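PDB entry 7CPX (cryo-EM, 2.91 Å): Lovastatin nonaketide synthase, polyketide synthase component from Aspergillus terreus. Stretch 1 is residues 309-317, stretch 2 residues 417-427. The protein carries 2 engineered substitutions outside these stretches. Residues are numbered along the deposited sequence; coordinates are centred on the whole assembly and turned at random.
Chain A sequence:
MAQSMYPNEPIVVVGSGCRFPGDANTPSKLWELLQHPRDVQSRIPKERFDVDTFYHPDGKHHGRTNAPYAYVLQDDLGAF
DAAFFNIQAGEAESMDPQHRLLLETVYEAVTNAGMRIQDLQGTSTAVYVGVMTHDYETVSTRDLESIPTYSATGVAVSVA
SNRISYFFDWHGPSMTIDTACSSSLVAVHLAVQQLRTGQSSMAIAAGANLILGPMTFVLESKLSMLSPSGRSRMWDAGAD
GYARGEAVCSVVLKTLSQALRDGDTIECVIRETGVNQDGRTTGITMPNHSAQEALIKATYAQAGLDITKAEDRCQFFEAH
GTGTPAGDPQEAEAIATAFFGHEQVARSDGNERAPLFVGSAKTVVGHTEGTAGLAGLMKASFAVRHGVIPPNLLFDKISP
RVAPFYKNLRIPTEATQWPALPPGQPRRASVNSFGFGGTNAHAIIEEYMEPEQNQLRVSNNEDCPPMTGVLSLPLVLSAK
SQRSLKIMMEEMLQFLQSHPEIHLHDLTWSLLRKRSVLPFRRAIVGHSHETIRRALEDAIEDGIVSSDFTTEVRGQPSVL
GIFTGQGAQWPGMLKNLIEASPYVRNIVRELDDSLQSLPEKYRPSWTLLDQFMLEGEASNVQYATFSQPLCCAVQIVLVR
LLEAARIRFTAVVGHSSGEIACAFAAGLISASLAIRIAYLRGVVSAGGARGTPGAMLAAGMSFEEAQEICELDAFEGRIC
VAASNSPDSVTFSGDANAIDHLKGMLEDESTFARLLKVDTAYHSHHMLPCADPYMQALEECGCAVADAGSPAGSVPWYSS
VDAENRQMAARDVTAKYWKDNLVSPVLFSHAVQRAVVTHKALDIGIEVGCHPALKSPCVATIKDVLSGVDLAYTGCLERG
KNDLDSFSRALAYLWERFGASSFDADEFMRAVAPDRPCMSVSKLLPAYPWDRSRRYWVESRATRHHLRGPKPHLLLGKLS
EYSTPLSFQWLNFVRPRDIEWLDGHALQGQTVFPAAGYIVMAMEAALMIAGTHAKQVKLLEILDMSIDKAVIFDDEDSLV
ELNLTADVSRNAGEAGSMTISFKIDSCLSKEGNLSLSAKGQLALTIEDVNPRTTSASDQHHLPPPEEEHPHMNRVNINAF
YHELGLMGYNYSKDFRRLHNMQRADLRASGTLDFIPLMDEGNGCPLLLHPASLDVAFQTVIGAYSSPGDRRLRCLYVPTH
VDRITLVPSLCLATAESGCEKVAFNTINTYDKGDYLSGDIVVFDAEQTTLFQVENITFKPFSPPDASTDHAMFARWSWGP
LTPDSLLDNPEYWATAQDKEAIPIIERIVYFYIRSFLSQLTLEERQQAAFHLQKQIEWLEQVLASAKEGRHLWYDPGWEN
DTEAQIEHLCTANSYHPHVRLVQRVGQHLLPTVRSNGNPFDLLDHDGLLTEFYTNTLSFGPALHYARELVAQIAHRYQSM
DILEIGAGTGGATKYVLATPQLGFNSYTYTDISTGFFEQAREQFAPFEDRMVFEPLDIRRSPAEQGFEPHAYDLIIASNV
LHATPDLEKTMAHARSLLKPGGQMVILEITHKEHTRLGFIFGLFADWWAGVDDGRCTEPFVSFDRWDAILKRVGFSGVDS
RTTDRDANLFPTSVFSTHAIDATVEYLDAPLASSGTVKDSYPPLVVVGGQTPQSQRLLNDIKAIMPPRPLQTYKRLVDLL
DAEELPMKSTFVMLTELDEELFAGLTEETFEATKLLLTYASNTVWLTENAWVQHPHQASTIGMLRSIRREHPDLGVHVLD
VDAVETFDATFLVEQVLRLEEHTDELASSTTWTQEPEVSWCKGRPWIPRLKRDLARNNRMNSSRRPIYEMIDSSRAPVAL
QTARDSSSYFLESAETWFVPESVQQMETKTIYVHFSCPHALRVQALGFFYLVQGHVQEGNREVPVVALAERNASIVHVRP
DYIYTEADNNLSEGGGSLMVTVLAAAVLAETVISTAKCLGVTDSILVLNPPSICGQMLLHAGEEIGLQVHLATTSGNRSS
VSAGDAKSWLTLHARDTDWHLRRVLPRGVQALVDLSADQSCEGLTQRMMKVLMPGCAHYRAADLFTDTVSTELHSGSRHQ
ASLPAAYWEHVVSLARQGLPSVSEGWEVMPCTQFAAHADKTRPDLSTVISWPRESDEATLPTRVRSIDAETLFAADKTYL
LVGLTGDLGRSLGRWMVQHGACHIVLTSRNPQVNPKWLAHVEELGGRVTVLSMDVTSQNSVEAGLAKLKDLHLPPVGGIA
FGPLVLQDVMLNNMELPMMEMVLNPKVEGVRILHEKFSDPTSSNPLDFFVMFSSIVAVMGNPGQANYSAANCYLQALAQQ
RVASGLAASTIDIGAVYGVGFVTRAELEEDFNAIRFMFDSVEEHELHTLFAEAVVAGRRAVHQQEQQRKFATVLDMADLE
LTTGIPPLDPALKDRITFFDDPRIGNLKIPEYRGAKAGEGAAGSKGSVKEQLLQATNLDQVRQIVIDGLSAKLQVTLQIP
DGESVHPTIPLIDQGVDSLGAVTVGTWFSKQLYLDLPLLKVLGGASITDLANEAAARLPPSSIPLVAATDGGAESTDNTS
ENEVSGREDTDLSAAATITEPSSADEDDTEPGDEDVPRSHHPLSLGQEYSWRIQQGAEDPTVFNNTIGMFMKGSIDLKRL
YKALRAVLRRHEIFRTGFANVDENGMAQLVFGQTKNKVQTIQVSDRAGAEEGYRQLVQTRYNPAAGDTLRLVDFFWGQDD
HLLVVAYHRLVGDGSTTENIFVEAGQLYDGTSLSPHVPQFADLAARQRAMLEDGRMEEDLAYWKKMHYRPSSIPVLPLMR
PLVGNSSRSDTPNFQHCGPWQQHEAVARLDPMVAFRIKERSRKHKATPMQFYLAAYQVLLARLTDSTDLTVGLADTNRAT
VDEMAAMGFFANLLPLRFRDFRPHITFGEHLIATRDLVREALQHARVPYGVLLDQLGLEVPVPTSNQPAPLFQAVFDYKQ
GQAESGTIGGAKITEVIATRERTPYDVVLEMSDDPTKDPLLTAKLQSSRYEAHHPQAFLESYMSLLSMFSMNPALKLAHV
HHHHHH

Stretch 1, residues 309-317: KAEDRCQFF
Stretch 2 (417-427) QWPALPPGQPR

Stretch 2 is an irregular, largely extended, proline-rich strap laid against a loop that becomes a strand at Phe316. The register is set by two pairs: Gln315 CA lies 6.7 Å from Pro419 CA. Glu311 CA lies 6.9 Å from Pro422 CA, so the chains run antiparallel in order.

Gln417 stays out of reach. Trp418 (phi/psi -63/141, chi1 -150°, chi2 -92°) starts sideways, but its indole end comes nearer, and NE1 donates to Gln315 OE1 at 2.6 Å, almost linear at 176°. The acceptor lies at the ring edge, near its plane, where an indole N-H can reach it. Farther round the ring, Trp418 CH2 packs on Phe316 CB at 3.4 Å. Gln315 (m, p, chi3 54°) points toward the strap and is the hub: its CB meets Pro419 CG at 4.0 Å. Ala420 points away, and Leu421 (m, t) then brings CD2 to 3.3 Å from Gln315 CD.

Pro422 CG then packs on Glu311 CG at 3.8 Å, with Glu311 m, t. Pro422 opens a type II turn closed by Gln425 N to Pro422 O at 3.1 Å; Gly424, at 84/-5, suits a position where a CB would jam against the preceding carbonyl. The turn returns Gln425 (chi1 -170°) toward stretch 1, beside Glu311 and Gln315. Pro426 points away, and Arg427 (m, t, m) leads its end away too.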

# COMPACT_ATOMS: atom_id res chain seq x y z
N LYS A 309 -3.55 63.05 21.13
CA LYS A 309 -2.34 63.80 21.45
C LYS A 309 -1.11 63.08 20.92
O LYS A 309 -0.95 61.87 21.11
CB LYS A 309 -2.22 63.99 22.97
CG LYS A 309 -3.23 64.95 23.56
CD LYS A 309 -2.97 66.38 23.12
CE LYS A 309 -3.95 67.35 23.76
NZ LYS A 309 -5.36 67.06 23.37
N ALA A 310 -0.24 63.83 20.24
CA ALA A 310 1.01 63.26 19.76
C ALA A 310 1.91 62.85 20.92
O ALA A 310 2.63 61.85 20.81
CB ALA A 310 1.73 64.26 18.86
N GLU A 311 1.88 63.60 22.02
CA GLU A 311 2.71 63.25 23.17
C GLU A 311 2.34 61.87 23.71
O GLU A 311 3.22 61.06 24.03
CB GLU A 311 2.56 64.30 24.26
CG GLU A 311 2.82 65.73 23.79
CD GLU A 311 2.73 66.74 24.92
OE1 GLU A 311 2.39 66.33 26.05
OE2 GLU A 311 2.98 67.93 24.67
N ASP A 312 1.05 61.59 23.82
CA ASP A 312 0.58 60.29 24.27
C ASP A 312 0.59 59.24 23.17
O ASP A 312 0.32 58.07 23.44
CB ASP A 312 -0.84 60.42 24.84
CG ASP A 312 -0.88 61.22 26.13
OD1 ASP A 312 0.19 61.63 26.60
OD2 ASP A 312 -1.99 61.43 26.66
N ARG A 313 0.90 59.64 21.94
CA ARG A 313 0.91 58.72 20.81
C ARG A 313 2.17 57.86 20.84
O ARG A 313 3.12 58.11 21.58
CB ARG A 313 0.86 59.51 19.50
CG ARG A 313 0.16 58.80 18.36
CD ARG A 313 -1.25 59.34 18.13
NE ARG A 313 -1.28 60.80 18.03
CZ ARG A 313 -0.79 61.49 17.01
NH1 ARG A 313 -0.23 60.89 15.98
NH2 ARG A 313 -0.87 62.81 17.02
N CYS A 314 2.16 56.82 20.01
CA CYS A 314 3.33 55.97 19.82
C CYS A 314 4.01 56.33 18.51
O CYS A 314 3.37 56.38 17.46
CB CYS A 314 2.93 54.49 19.82
SG CYS A 314 1.71 54.04 18.57
N GLN A 315 5.32 56.58 18.58
CA GLN A 315 6.08 56.96 17.39
C GLN A 315 6.36 55.78 16.48
O GLN A 315 6.63 55.99 15.29
CB GLN A 315 7.39 57.62 17.81
CG GLN A 315 7.21 58.81 18.74
CD GLN A 315 7.04 58.40 20.19
OE1 GLN A 315 7.86 57.67 20.74
NE2 GLN A 315 5.96 58.86 20.81
N PHE A 316 6.32 54.56 17.01
CA PHE A 316 6.49 53.35 16.22
C PHE A 316 5.31 52.43 16.48
O PHE A 316 4.72 52.45 17.56
CB PHE A 316 7.81 52.65 16.56
CG PHE A 316 8.01 51.35 15.83
CD1 PHE A 316 8.06 51.31 14.45
CD2 PHE A 316 8.17 50.17 16.53
CE1 PHE A 316 8.25 50.12 13.78
CE2 PHE A 316 8.36 48.97 15.87
CZ PHE A 316 8.40 48.95 14.49
N PHE A 317 4.96 51.65 15.47
CA PHE A 317 3.80 50.76 15.55
C PHE A 317 4.17 49.44 14.89
O PHE A 317 4.16 49.33 13.66
CB PHE A 317 2.58 51.38 14.90
CG PHE A 317 1.29 50.68 15.21
CD1 PHE A 317 0.95 49.52 14.56
CD2 PHE A 317 0.43 51.19 16.16
CE1 PHE A 317 -0.24 48.87 14.85
CE2 PHE A 317 -0.75 50.55 16.46
CZ PHE A 317 -1.09 49.39 15.81
N GLN A 417 16.43 56.72 13.24
CA GLN A 417 16.49 57.20 14.61
C GLN A 417 15.09 57.60 15.08
O GLN A 417 14.24 58.02 14.29
CB GLN A 417 17.44 58.38 14.72
CG GLN A 417 17.63 58.90 16.14
CD GLN A 417 18.66 60.00 16.22
OE1 GLN A 417 19.25 60.40 15.21
NE2 GLN A 417 18.89 60.51 17.43
N TRP A 418 14.87 57.46 16.38
CA TRP A 418 13.54 57.70 16.92
C TRP A 418 13.15 59.16 16.70
O TRP A 418 13.99 60.06 16.83
CB TRP A 418 13.49 57.37 18.40
CG TRP A 418 12.15 56.91 18.86
CD1 TRP A 418 11.15 57.68 19.37
CD2 TRP A 418 11.64 55.57 18.83
NE1 TRP A 418 10.06 56.90 19.67
CE2 TRP A 418 10.34 55.60 19.35
CE3 TRP A 418 12.18 54.34 18.42
CZ2 TRP A 418 9.55 54.46 19.47
CZ3 TRP A 418 11.40 53.21 18.54
CH2 TRP A 418 10.10 53.28 19.06
N PRO A 419 11.89 59.44 16.36
CA PRO A 419 11.46 60.83 16.20
C PRO A 419 11.63 61.63 17.48
O PRO A 419 11.56 61.09 18.59
CB PRO A 419 9.99 60.71 15.80
CG PRO A 419 9.86 59.36 15.21
CD PRO A 419 10.83 58.50 15.96
N ALA A 420 11.86 62.93 17.31
CA ALA A 420 12.03 63.81 18.46
C ALA A 420 10.81 63.75 19.36
O ALA A 420 9.67 63.67 18.89
CB ALA A 420 12.27 65.24 17.99
N LEU A 421 11.05 63.78 20.67
CA LEU A 421 10.00 63.65 21.66
C LEU A 421 10.02 64.83 22.62
O LEU A 421 11.07 65.46 22.82
CB LEU A 421 10.16 62.36 22.47
CG LEU A 421 10.32 61.07 21.67
CD1 LEU A 421 10.52 59.89 22.60
CD2 LEU A 421 9.11 60.85 20.78
N PRO A 422 8.89 65.16 23.24
CA PRO A 422 8.90 66.15 24.32
C PRO A 422 9.79 65.68 25.46
O PRO A 422 9.85 64.48 25.74
CB PRO A 422 7.43 66.23 24.75
CG PRO A 422 6.66 65.71 23.59
CD PRO A 422 7.53 64.69 22.94
N PRO A 423 10.48 66.59 26.13
CA PRO A 423 11.37 66.16 27.22
C PRO A 423 10.59 65.43 28.31
O PRO A 423 9.49 65.84 28.70
CB PRO A 423 11.96 67.48 27.74
CG PRO A 423 10.98 68.52 27.34
CD PRO A 423 10.41 68.06 26.03
N GLY A 424 11.18 64.34 28.79
CA GLY A 424 10.57 63.54 29.84
C GLY A 424 9.57 62.52 29.35
O GLY A 424 9.07 61.73 30.17
N GLN A 425 9.25 62.49 28.06
CA GLN A 425 8.32 61.51 27.52
C GLN A 425 9.10 60.30 27.01
O GLN A 425 9.95 60.46 26.13
CB GLN A 425 7.50 62.10 26.39
CG GLN A 425 6.35 61.20 25.94
CD GLN A 425 6.11 61.28 24.45
OE1 GLN A 425 5.63 62.29 23.94
NE2 GLN A 425 6.44 60.20 23.75
N PRO A 426 8.86 59.10 27.53
CA PRO A 426 9.60 57.94 27.03
C PRO A 426 9.23 57.62 25.59
O PRO A 426 8.12 57.90 25.13
CB PRO A 426 9.16 56.81 27.97
CG PRO A 426 7.80 57.21 28.40
CD PRO A 426 7.82 58.71 28.50
N ARG A 427 10.19 57.04 24.87
CA ARG A 427 9.89 56.51 23.55
C ARG A 427 8.75 55.50 23.67
O ARG A 427 8.76 54.65 24.56
CB ARG A 427 11.12 55.84 22.95
CG ARG A 427 12.25 56.79 22.63
CD ARG A 427 13.37 56.08 21.89
NE ARG A 427 14.17 55.24 22.78
CZ ARG A 427 15.26 55.64 23.42
NH1 ARG A 427 15.71 56.88 23.31
NH2 ARG A 427 15.91 54.78 24.19